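Local coordinates for protein putative phosphosugar isomerase (Clostridium difficile, PDB 3G68) that is a double-SIS-domain protein, probably a phosphosugar isomerase that binds phosphorylated sugars, though its exact substrate is not established, at residues G240-F243 with E244-I247. Numbering follows the deposited sequence.
Sequences GYEF and EEFI
Tyr241 presents a ring face to the edge of Phe246. The stack is T-shaped, with centroids 5.9 Å apart and planes at 78°. Glu245 OE1 lies at the edge of the tyrosine ring, 3.6 Å from Tyr241 CD2. A water donates to Glu245 OE2 and, weakly, to Gly240 O. Glu242 is the N-cap of helix 243-250 and forms a capping box with Glu245. Glu242 CG is anti to its backbone nitrogen (chi1 176°), and a bend at chi2 brings the carboxylate to the backbone N-H groups of Glu244 and Glu245. Glu245 N meets Glu242 OE1 on the syn side, tilted out of the plane, and Glu244 N meets Glu242 OE2 from above the plane, each at 3.0 Å. In return, Glu242 N donates to Glu245 OE2 at 3.0 Å, nearly straight at 167°, also from above the carboxylate plane. Glu242 O accepts from Phe246 N. Phe243 CE1 packs on Ile247 CD1 at 3.8 Å, and both side chains reach Met274 of helix 271-279. The contact joins strand 238-242, outermost within this chain in its parallel sheet, directly to its following helix. The acidic groups do not touch, and Glu244 OE1 forms a salt bridge with Arg270. The helix N-terminus probably stabilises the negative charge of Glu242, whose two oxygens satisfy two amides of the first turn.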
loop_
_atom_site.group_PDB
_atom_site.type_symbol
_atom_site.label_atom_id
_atom_site.label_comp_id
_atom_site.label_asym_id
_atom_site.label_seq_id
_atom_site.Cartn_x
_atom_site.Cartn_y
_atom_site.Cartn_z
ATOM N N GLY B 240 -38.732 18.727 -42.864
ATOM C CA GLY B 240 -37.318 18.302 -42.836
ATOM C C GLY B 240 -36.831 18.048 -44.243
ATOM O O GLY B 240 -37.607 17.579 -45.091
ATOM N N TYR B 241 -35.561 18.359 -44.504
ATOM C CA TYR B 241 -34.964 18.212 -45.839
ATOM C C TYR B 241 -33.543 17.700 -45.760
ATOM O O TYR B 241 -32.798 18.062 -44.840
ATOM C CB TYR B 241 -34.827 19.594 -46.508
ATOM C CG TYR B 241 -36.126 20.349 -46.646
ATOM C CD1 TYR B 241 -36.588 21.155 -45.604
ATOM C CD2 TYR B 241 -36.897 20.246 -47.777
ATOM C CE1 TYR B 241 -37.772 21.856 -45.702
ATOM C CE2 TYR B 241 -38.120 20.950 -47.886
ATOM C CZ TYR B 241 -38.543 21.745 -46.825
ATOM O OH TYR B 241 -39.712 22.432 -46.903
ATOM N N GLU B 242 -33.151 16.872 -46.733
ATOM C CA GLU B 242 -31.722 16.534 -46.890
ATOM C C GLU B 242 -31.053 17.806 -47.495
ATOM O O GLU B 242 -31.709 18.611 -48.174
ATOM C CB GLU B 242 -31.553 15.242 -47.716
ATOM C CG GLU B 242 -30.093 14.800 -48.044
ATOM C CD GLU B 242 -29.495 15.533 -49.229
ATOM O OE1 GLU B 242 -30.263 15.938 -50.116
ATOM O OE2 GLU B 242 -28.265 15.735 -49.274
ATOM N N PHE B 243 -29.755 17.986 -47.244
ATOM C CA PHE B 243 -28.992 19.177 -47.643
ATOM C C PHE B 243 -29.097 19.547 -49.125
ATOM O O PHE B 243 -29.435 20.683 -49.478
ATOM C CB PHE B 243 -27.509 18.967 -47.271
ATOM C CG PHE B 243 -26.677 20.197 -47.341
ATOM C CD1 PHE B 243 -26.064 20.567 -48.527
ATOM C CD2 PHE B 243 -26.491 20.990 -46.225
ATOM C CE1 PHE B 243 -25.286 21.727 -48.601
ATOM C CE2 PHE B 243 -25.695 22.144 -46.296
ATOM C CZ PHE B 243 -25.102 22.503 -47.495
ATOM N N GLU B 244 -28.791 18.582 -49.981
ATOM C CA GLU B 244 -28.899 18.793 -51.428
ATOM C C GLU B 244 -30.297 19.166 -51.897
ATOM O O GLU B 244 -30.423 20.081 -52.714
ATOM C CB GLU B 244 -28.385 17.605 -52.231
ATOM C CG GLU B 244 -26.977 17.780 -52.742
ATOM C CD GLU B 244 -26.867 18.836 -53.797
ATOM O OE1 GLU B 244 -25.817 19.488 -53.827
ATOM O OE2 GLU B 244 -27.818 19.050 -54.580
ATOM N N GLU B 245 -31.321 18.469 -51.403
ATOM C CA GLU B 245 -32.692 18.762 -51.821
ATOM C C GLU B 245 -33.130 20.160 -51.395
ATOM O O GLU B 245 -33.867 20.825 -52.129
ATOM C CB GLU B 245 -33.714 17.708 -51.376
ATOM C CG GLU B 245 -33.948 17.590 -49.891
ATOM C CD GLU B 245 -35.300 17.005 -49.503
ATOM O OE1 GLU B 245 -36.342 17.474 -50.028
ATOM O OE2 GLU B 245 -35.308 16.126 -48.611
ATOM N N PHE B 246 -32.643 20.634 -50.248
ATOM C CA PHE B 246 -32.961 21.993 -49.817
ATOM C C PHE B 246 -32.447 23.003 -50.857
ATOM O O PHE B 246 -33.087 23.998 -51.147
ATOM C CB PHE B 246 -32.355 22.285 -48.450
ATOM C CG PHE B 246 -32.665 23.648 -47.937
ATOM C CD1 PHE B 246 -31.844 24.727 -48.247
ATOM C CD2 PHE B 246 -33.781 23.858 -47.120
ATOM C CE1 PHE B 246 -32.122 25.976 -47.753
ATOM C CE2 PHE B 246 -34.089 25.112 -46.620
ATOM C CZ PHE B 246 -33.253 26.182 -46.920
ATOM N N ILE B 247 -31.290 22.726 -51.424
ATOM C CA ILE B 247 -30.707 23.602 -52.451
ATOM C C ILE B 247 -31.605 23.659 -53.687
ATOM O O ILE B 247 -31.680 24.685 -54.344
ATOM C CB ILE B 247 -29.257 23.147 -52.842
ATOM C CG1 ILE B 247 -28.345 23.197 -51.616
ATOM C CG2 ILE B 247 -28.664 24.037 -53.936
ATOM C CD1 ILE B 247 -26.971 22.578 -51.847
HETATM O O HOH W 1 -37.728 15.438 -47.722
#